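Local structure of integral membrane indolylacetylinositol arabinosyltransferase EmbB (Mycolicibacterium smegmatis MC2 155, 7BVC) at residues B[770-775]-B[809-814]; B[832-837]-B[939-944]; B[881-886]-B[932-937]. The protein probably transfers arabinose in building the arabinan of cell-wall arabinogalactan, as an integral membrane glycosyltransferase of the Emb family. One frame throughout, in Å; residues are numbered along the deposited sequence.

Interaction 1: residues B[770-775]-B[809-814]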
loop_
_atom_site.group_PDB
_atom_site.type_symbol
_atom_site.label_atom_id
_atom_site.label_comp_id
_atom_site.label_asym_id
_atom_site.label_seq_id
_atom_site.Cartn_x
_atom_site.Cartn_y
_atom_site.Cartn_z
ATOM N N SER B 770 20.839 1.769 -38.935
ATOM C CA SER B 770 21.855 0.739 -39.046
ATOM C C SER B 770 21.238 -0.620 -38.751
ATOM O O SER B 770 20.297 -0.717 -37.956
ATOM C CB SER B 770 23.020 0.994 -38.079
ATOM O OG SER B 770 22.614 0.820 -36.734
ATOM N N PRO B 771 21.738 -1.683 -39.386
ATOM C CA PRO B 771 21.142 -3.012 -39.150
ATOM C C PRO B 771 21.241 -3.469 -37.704
ATOM O O PRO B 771 20.238 -3.908 -37.126
ATOM C CB PRO B 771 21.932 -3.923 -40.102
ATOM C CG PRO B 771 23.157 -3.152 -40.470
ATOM C CD PRO B 771 22.768 -1.715 -40.434
ATOM N N ASP B 772 22.418 -3.379 -37.098
ATOM C CA ASP B 772 22.587 -3.719 -35.686
ATOM C C ASP B 772 22.524 -2.459 -34.822
ATOM O O ASP B 772 23.479 -2.076 -34.147
ATOM C CB ASP B 772 23.892 -4.481 -35.476
ATOM C CG ASP B 772 25.062 -3.845 -36.198
ATOM O OD1 ASP B 772 24.866 -2.792 -36.838
ATOM O OD2 ASP B 772 26.177 -4.401 -36.127
ATOM N N GLY B 773 21.360 -1.818 -34.855
ATOM C CA GLY B 773 21.123 -0.611 -34.087
ATOM C C GLY B 773 20.142 -0.836 -32.958
ATOM O O GLY B 773 19.265 -0.005 -32.708
ATOM N N VAL B 774 20.273 -1.972 -32.280
ATOM C CA VAL B 774 19.377 -2.356 -31.193
ATOM C C VAL B 774 20.216 -2.540 -29.935
ATOM O O VAL B 774 21.387 -2.933 -30.030
ATOM C CB VAL B 774 18.601 -3.637 -31.546
ATOM C CG1 VAL B 774 17.458 -3.878 -30.573
ATOM C CG2 VAL B 774 18.081 -3.571 -32.973
ATOM N N PRO B 775 19.680 -2.267 -28.741
ATOM C CA PRO B 775 20.425 -2.581 -27.516
ATOM C C PRO B 775 20.589 -4.077 -27.305
ATOM O O PRO B 775 20.173 -4.881 -28.143
ATOM C CB PRO B 775 19.570 -1.946 -26.413
ATOM C CG PRO B 775 18.854 -0.845 -27.093
ATOM C CD PRO B 775 18.562 -1.346 -28.476
ATOM N N GLY B 809 22.920 -8.295 -42.533
ATOM C CA GLY B 809 24.194 -7.971 -41.932
ATOM C C GLY B 809 24.143 -7.710 -40.444
ATOM O O GLY B 809 25.184 -7.408 -39.850
ATOM N N SER B 810 22.973 -7.822 -39.825
ATOM C CA SER B 810 22.812 -7.555 -38.405
ATOM C C SER B 810 23.114 -8.804 -37.583
ATOM O O SER B 810 23.231 -9.916 -38.104
ATOM C CB SER B 810 21.398 -7.055 -38.112
ATOM O OG SER B 810 20.440 -8.074 -38.338
ATOM N N THR B 811 23.241 -8.606 -36.270
ATOM C CA THR B 811 23.511 -9.686 -35.327
ATOM C C THR B 811 22.583 -9.608 -34.121
ATOM O O THR B 811 22.968 -9.980 -33.010
ATOM C CB THR B 811 24.970 -9.666 -34.868
ATOM O OG1 THR B 811 25.267 -8.396 -34.276
ATOM C CG2 THR B 811 25.911 -9.914 -36.036
ATOM N N VAL B 812 21.362 -9.125 -34.321
ATOM C CA VAL B 812 20.398 -8.987 -33.234
ATOM C C VAL B 812 19.493 -10.213 -33.197
ATOM O O VAL B 812 19.056 -10.696 -34.253
ATOM C CB VAL B 812 19.579 -7.692 -33.373
ATOM C CG1 VAL B 812 20.476 -6.479 -33.214
ATOM C CG2 VAL B 812 18.873 -7.646 -34.717
ATOM N N PRO B 813 19.201 -10.760 -32.017
ATOM C CA PRO B 813 18.276 -11.898 -31.939
ATOM C C PRO B 813 16.849 -11.448 -32.215
ATOM O O PRO B 813 16.373 -10.463 -31.648
ATOM C CB PRO B 813 18.443 -12.400 -30.499
ATOM C CG PRO B 813 19.698 -11.745 -29.989
ATOM C CD PRO B 813 19.798 -10.446 -30.711
ATOM N N LEU B 814 16.160 -12.188 -33.093
ATOM C CA LEU B 814 14.830 -11.792 -33.523
ATOM C C LEU B 814 13.756 -12.547 -32.744
ATOM O O LEU B 814 13.954 -13.702 -32.357
ATOM C CB LEU B 814 14.653 -12.053 -35.021
ATOM C CG LEU B 814 15.208 -10.970 -35.945
ATOM C CD1 LEU B 814 14.980 -11.335 -37.401
ATOM C CD2 LEU B 814 14.584 -9.625 -35.623
#

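Interaction 2: residues B[832-837]-B[939-944]. With CA (calcium ion), chain K.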
loop_
_atom_site.group_PDB
_atom_site.type_symbol
_atom_site.label_atom_id
_atom_site.label_comp_id
_atom_site.label_asym_id
_atom_site.label_seq_id
_atom_site.Cartn_x
_atom_site.Cartn_y
_atom_site.Cartn_z
ATOM N N GLU B 832 27.488 6.572 -29.843
ATOM C CA GLU B 832 28.587 7.499 -30.086
ATOM C C GLU B 832 28.118 8.902 -30.442
ATOM O O GLU B 832 28.718 9.881 -29.986
ATOM C CB GLU B 832 29.512 6.940 -31.185
ATOM C CG GLU B 832 28.892 6.845 -32.567
ATOM C CD GLU B 832 28.157 5.544 -32.790
ATOM O OE1 GLU B 832 27.909 4.821 -31.805
ATOM O OE2 GLU B 832 27.813 5.247 -33.952
ATOM N N ALA B 833 27.063 9.036 -31.246
ATOM C CA ALA B 833 26.630 10.351 -31.699
ATOM C C ALA B 833 25.175 10.280 -32.130
ATOM O O ALA B 833 24.810 9.435 -32.950
ATOM C CB ALA B 833 27.505 10.850 -32.854
ATOM N N GLN B 834 24.355 11.171 -31.580
ATOM C CA GLN B 834 22.935 11.184 -31.883
ATOM C C GLN B 834 22.668 11.924 -33.191
ATOM O O GLN B 834 23.487 12.710 -33.672
ATOM C CB GLN B 834 22.157 11.819 -30.735
ATOM C CG GLN B 834 22.501 11.227 -29.384
ATOM C CD GLN B 834 22.429 9.713 -29.379
ATOM O OE1 GLN B 834 21.490 9.122 -29.913
ATOM N NE2 GLN B 834 23.425 9.077 -28.773
ATOM N N GLN B 835 21.496 11.662 -33.763
ATOM C CA GLN B 835 21.187 12.135 -35.103
ATOM C C GLN B 835 19.683 12.063 -35.317
ATOM O O GLN B 835 18.963 11.385 -34.580
ATOM C CB GLN B 835 21.926 11.305 -36.159
ATOM C CG GLN B 835 22.033 11.943 -37.531
ATOM C CD GLN B 835 22.817 11.082 -38.497
ATOM O OE1 GLN B 835 23.142 9.934 -38.197
ATOM N NE2 GLN B 835 23.122 11.630 -39.667
ATOM N N GLU B 836 19.218 12.779 -36.337
ATOM C CA GLU B 836 17.843 12.686 -36.806
ATOM C C GLU B 836 17.790 11.630 -37.901
ATOM O O GLU B 836 18.538 11.711 -38.881
ATOM C CB GLU B 836 17.344 14.031 -37.327
ATOM C CG GLU B 836 17.053 15.049 -36.242
ATOM C CD GLU B 836 16.442 16.318 -36.796
ATOM O OE1 GLU B 836 16.963 16.834 -37.807
ATOM O OE2 GLU B 836 15.441 16.795 -36.224
ATOM N N SER B 837 16.909 10.649 -37.735
ATOM C CA SER B 837 16.882 9.470 -38.584
ATOM C C SER B 837 15.607 9.436 -39.416
ATOM O O SER B 837 14.529 9.795 -38.935
ATOM C CB SER B 837 16.985 8.199 -37.742
ATOM O OG SER B 837 18.315 7.988 -37.302
ATOM N N LEU B 939 17.097 13.486 -29.831
ATOM C CA LEU B 939 18.528 13.285 -29.657
ATOM C C LEU B 939 18.879 12.662 -28.312
ATOM O O LEU B 939 20.064 12.551 -27.989
ATOM C CB LEU B 939 19.281 14.604 -29.815
ATOM C CG LEU B 939 19.264 15.297 -31.174
ATOM C CD1 LEU B 939 20.178 16.504 -31.124
ATOM C CD2 LEU B 939 19.682 14.346 -32.278
ATOM N N SER B 940 17.888 12.272 -27.518
ATOM C CA SER B 940 18.186 11.533 -26.306
ATOM C C SER B 940 18.642 10.123 -26.663
ATOM O O SER B 940 18.303 9.578 -27.717
ATOM C CB SER B 940 16.966 11.478 -25.390
ATOM O OG SER B 940 17.121 10.484 -24.395
ATOM N N GLN B 941 19.427 9.525 -25.766
ATOM C CA GLN B 941 19.962 8.200 -26.048
ATOM C C GLN B 941 18.927 7.107 -25.818
ATOM O O GLN B 941 18.989 6.056 -26.463
ATOM C CB GLN B 941 21.204 7.933 -25.197
ATOM C CG GLN B 941 22.090 6.829 -25.745
ATOM C CD GLN B 941 23.252 6.503 -24.833
ATOM O OE1 GLN B 941 23.320 6.978 -23.701
ATOM N NE2 GLN B 941 24.176 5.686 -25.323
ATOM N N GLY B 942 17.972 7.337 -24.922
ATOM C CA GLY B 942 16.942 6.356 -24.653
ATOM C C GLY B 942 15.700 6.532 -25.502
ATOM O O GLY B 942 14.623 6.053 -25.141
ATOM N N ASP B 943 15.835 7.222 -26.633
ATOM C CA ASP B 943 14.738 7.426 -27.578
ATOM C C ASP B 943 15.196 6.920 -28.942
ATOM O O ASP B 943 15.938 7.607 -29.652
ATOM C CB ASP B 943 14.319 8.892 -27.634
ATOM C CG ASP B 943 13.641 9.355 -26.361
ATOM O OD1 ASP B 943 13.025 8.514 -25.673
ATOM O OD2 ASP B 943 13.714 10.561 -26.048
ATOM N N TRP B 944 14.745 5.722 -29.306
ATOM C CA TRP B 944 15.173 5.059 -30.528
ATOM C C TRP B 944 14.018 4.222 -31.053
ATOM O O TRP B 944 13.011 4.024 -30.372
ATOM C CB TRP B 944 16.407 4.188 -30.278
ATOM C CG TRP B 944 16.171 3.158 -29.222
ATOM C CD1 TRP B 944 16.235 3.340 -27.874
ATOM C CD2 TRP B 944 15.801 1.790 -29.425
ATOM N NE1 TRP B 944 15.939 2.170 -27.222
ATOM C CE2 TRP B 944 15.668 1.202 -28.153
ATOM C CE3 TRP B 944 15.574 1.003 -30.558
ATOM C CZ2 TRP B 944 15.319 -0.133 -27.985
ATOM C CZ3 TRP B 944 15.229 -0.321 -30.387
ATOM C CH2 TRP B 944 15.104 -0.877 -29.111
HETATM CA CA CA K . 17.550 9.117 -31.166
#

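Interaction 3: residues B[881-886]-B[932-937]. With CA (calcium ion), chain K.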
loop_
_atom_site.group_PDB
_atom_site.type_symbol
_atom_site.label_atom_id
_atom_site.label_comp_id
_atom_site.label_asym_id
_atom_site.label_seq_id
_atom_site.Cartn_x
_atom_site.Cartn_y
_atom_site.Cartn_z
ATOM N N GLN B 881 8.390 8.528 -31.035
ATOM C CA GLN B 881 8.803 8.531 -32.429
ATOM C C GLN B 881 7.826 7.712 -33.270
ATOM O O GLN B 881 7.042 6.911 -32.756
ATOM C CB GLN B 881 10.226 7.998 -32.562
ATOM C CG GLN B 881 11.196 8.612 -31.568
ATOM C CD GLN B 881 11.073 10.121 -31.487
ATOM O OE1 GLN B 881 11.083 10.813 -32.504
ATOM N NE2 GLN B 881 10.952 10.638 -30.272
ATOM N N THR B 882 7.872 7.916 -34.586
ATOM C CA THR B 882 6.786 7.472 -35.449
ATOM C C THR B 882 7.222 6.344 -36.370
ATOM O O THR B 882 8.332 6.358 -36.910
ATOM C CB THR B 882 6.240 8.628 -36.294
ATOM O OG1 THR B 882 7.266 9.109 -37.170
ATOM C CG2 THR B 882 5.776 9.762 -35.400
ATOM N N VAL B 883 6.336 5.365 -36.531
ATOM C CA VAL B 883 6.413 4.361 -37.585
ATOM C C VAL B 883 5.013 4.217 -38.164
ATOM O O VAL B 883 4.081 3.838 -37.445
ATOM C CB VAL B 883 6.929 3.004 -37.077
ATOM C CG1 VAL B 883 6.861 1.968 -38.189
ATOM C CG2 VAL B 883 8.350 3.136 -36.564
ATOM N N ASP B 884 4.863 4.519 -39.451
ATOM C CA ASP B 884 3.551 4.505 -40.081
ATOM C C ASP B 884 3.553 3.620 -41.319
ATOM O O ASP B 884 4.517 2.889 -41.565
ATOM C CB ASP B 884 3.109 5.926 -40.438
ATOM C CG ASP B 884 2.582 6.688 -39.240
ATOM O OD1 ASP B 884 2.386 6.065 -38.177
ATOM O OD2 ASP B 884 2.362 7.912 -39.358
ATOM N N LEU B 885 2.476 3.673 -42.099
ATOM C CA LEU B 885 2.318 2.776 -43.239
ATOM C C LEU B 885 1.683 3.556 -44.378
ATOM O O LEU B 885 0.512 3.935 -44.290
ATOM C CB LEU B 885 1.461 1.573 -42.864
ATOM C CG LEU B 885 1.610 0.358 -43.769
ATOM C CD1 LEU B 885 2.805 -0.458 -43.324
ATOM C CD2 LEU B 885 0.346 -0.480 -43.772
ATOM N N GLU B 886 2.442 3.787 -45.444
ATOM C CA GLU B 886 1.920 4.471 -46.617
ATOM C C GLU B 886 1.445 3.456 -47.645
ATOM O O GLU B 886 2.108 2.445 -47.888
ATOM C CB GLU B 886 2.987 5.379 -47.230
ATOM C CG GLU B 886 3.037 6.766 -46.625
ATOM C CD GLU B 886 3.415 7.824 -47.637
ATOM O OE1 GLU B 886 3.759 7.456 -48.779
ATOM O OE2 GLU B 886 3.365 9.022 -47.294
ATOM N N VAL B 932 6.910 1.399 -45.409
ATOM C CA VAL B 932 7.071 1.824 -44.023
ATOM C C VAL B 932 7.789 3.163 -43.998
ATOM O O VAL B 932 8.849 3.319 -44.615
ATOM C CB VAL B 932 7.850 0.777 -43.209
ATOM C CG1 VAL B 932 7.865 1.152 -41.736
ATOM C CG2 VAL B 932 7.256 -0.604 -43.412
ATOM N N VAL B 933 7.219 4.127 -43.279
ATOM C CA VAL B 933 7.842 5.426 -43.059
ATOM C C VAL B 933 8.123 5.554 -41.566
ATOM O O VAL B 933 7.195 5.636 -40.751
ATOM C CB VAL B 933 6.976 6.585 -43.581
ATOM C CG1 VAL B 933 7.004 6.614 -45.097
ATOM C CG2 VAL B 933 5.541 6.454 -43.109
ATOM N N ALA B 934 9.402 5.544 -41.204
ATOM C CA ALA B 934 9.826 5.630 -39.817
ATOM C C ALA B 934 10.646 6.894 -39.613
ATOM O O ALA B 934 11.371 7.332 -40.510
ATOM C CB ALA B 934 10.646 4.405 -39.404
ATOM N N GLU B 935 10.524 7.479 -38.426
ATOM C CA GLU B 935 11.197 8.738 -38.135
ATOM C C GLU B 935 11.403 8.870 -36.634
ATOM O O GLU B 935 10.462 8.688 -35.852
ATOM C CB GLU B 935 10.397 9.920 -38.680
ATOM C CG GLU B 935 11.113 11.250 -38.584
ATOM C CD GLU B 935 10.335 12.368 -39.241
ATOM O OE1 GLU B 935 9.215 12.106 -39.729
ATOM O OE2 GLU B 935 10.843 13.507 -39.283
ATOM N N ASP B 936 12.643 9.186 -36.254
ATOM C CA ASP B 936 13.065 9.386 -34.871
ATOM C C ASP B 936 13.774 10.731 -34.794
ATOM O O ASP B 936 14.877 10.886 -35.326
ATOM C CB ASP B 936 13.980 8.252 -34.409
ATOM C CG ASP B 936 14.782 8.611 -33.173
ATOM O OD1 ASP B 936 14.279 8.395 -32.053
ATOM O OD2 ASP B 936 15.921 9.100 -33.320
ATOM N N LEU B 937 13.143 11.703 -34.136
ATOM C CA LEU B 937 13.639 13.073 -34.106
ATOM C C LEU B 937 14.118 13.508 -32.727
ATOM O O LEU B 937 14.272 14.712 -32.490
ATOM C CB LEU B 937 12.562 14.036 -34.604
ATOM C CG LEU B 937 12.065 13.826 -36.034
ATOM C CD1 LEU B 937 11.035 14.882 -36.387
ATOM C CD2 LEU B 937 13.225 13.851 -37.015
HETATM CA CA CA K . 17.550 9.117 -31.166
#

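Interaction 1: residues B[770-775]-B[809-814]
Within its segment Pro771 O accepts one hydrogen bond, a weak one, from Gly773 N at 3.3 Å. Asp772 between them has phi -97° and psi 63°, so the three residues make an inverse gamma turn. The same oxygen is met from the other segment by a carbon, Ser810 CB, at 3.5 Å; Pro771 CB also lies against Ser810 CB, 3.7 Å away. A proline suits this place, since the rigid ring presents its CB, an apolar carbon, to Ser810 without needing a polar partner there. Both segments belong to the long irregular loop between strands 737-739 and 826-827 of the EmbC C-terminal domain, and they run side by side in nearly the same direction. Gly809 opens its segment with a positive phi of 99°, at which a CB would collide with the carbonyl oxygen of the residue before, so glycine fits. Further along, two branched valines meet almost at right angles: Val774 CG2 and Val812 CG1 touch at 3.8 Å. Each of these methyls stands anti to its own carbonyl carbon, which turns it toward the other segment. Asp772, which is exposed, brings its CB to 4.3 Å from Thr811 OG1, while Pro771 also rests on Leu758 and Asn808.

Interaction 2: residues B[832-837]-B[939-944]
Two irregular loops meet here, closest at the CA atoms of Gln834 and Leu939, 5.4 Å apart, and the second loop then folds into a type I beta turn from Ser940 to Asp943. Gln834 and Leu939 carry most of the contact between them. Gln834 CG lies anti to the carbonyl carbon (chi1 -51°) and the chain bends again at chi2, so the aliphatic part settles on the backbone of Leu939, with Gln834 CG 3.1 Å from Leu939 O. The amide beyond leaves Gln834 OE1 4.1 Å from the calcium ion, too far to bind it, though the charge may favour having the oxygen on that side. Gln834 NE2 approaches Gln941 CG at 4.0 Å; these two glutamines cross at about a right angle. Leu939 sets CG anti to its carbonyl carbon and extends CD2 toward Gln835 N, 3.6 Å away; an apolar side chain suits the place because another protein chain packs an apolar side chain on it. In the turn, Ser940 OG accepts a weak hydrogen bond from Gly942 N, an ST turn; at the end of the beta turn Asp943 O binds calcium at 2.7 Å. Trp944 stands edge-to-face with Tyr829, and the two loops lead into strands 837-845 and 945-947.

Interaction 3: residues B[881-886]-B[932-937]
Gln881 turns CG anti to its carbonyl carbon (chi1 -47°) and bends again at chi2, curling its amide back over the end of the neighbouring strand. There OE1 accepts a hydrogen bond from Leu937 N at 2.8 Å, the donor lying above the carbonyl plane, and a long amide suits the task of extending the pairing past the last bridge. Asp936 sets CG anti to its backbone N (chi1 162°), so that OD2 binds calcium at 2.7 Å; Gln881 CG packs on the other carboxylate oxygen, Asp936 OD1. Between these segments the strands run antiparallel, at 161°. Thr882 and Glu935 form a hydrogen-bonded pair, with Thr882 N on Glu935 O at 3.0 Å and Glu935 N on Thr882 O at 2.9 Å. Asp884 N likewise donates to Val933 O at 2.9 Å, while the return bond from Val933 N is weak. Beta-branched Val883 and Val932 meet through their CG1 methyls at 3.8 Å. Glu886 is paired with Arg901 and Arg931. Strand 929-936 lies between 837-845 and 882-889, and the face carrying Val883, Leu885, Val932 and Ala934 packs on strands 860-866 and 945-947 of a second antiparallel sheet, a beta sandwich.

How the interactions relate
Calcium joins interactions 2 and 3: Asp943 O of the first and Asp936 OD2 of the second bind it, and Ser938 between them in sequence adds a backbone oxygen. The same two contacts also meet where Ser837 N comes 3.2 Å from Asp936 O, a probable hydrogen bond at the end of the pairing between strands 837-845 and 929-936; interaction 3 is nested within the loop that interaction 2 closes. Interaction 1 lies farther from the ion, the side chain of Val774 being about 13 Å away, and reaches interaction 2 through Pro775 CD on Trp944 CZ2 at 3.5 Å. All three belong to the C-terminal domain, and none contributes a residue to the ethambutol pocket.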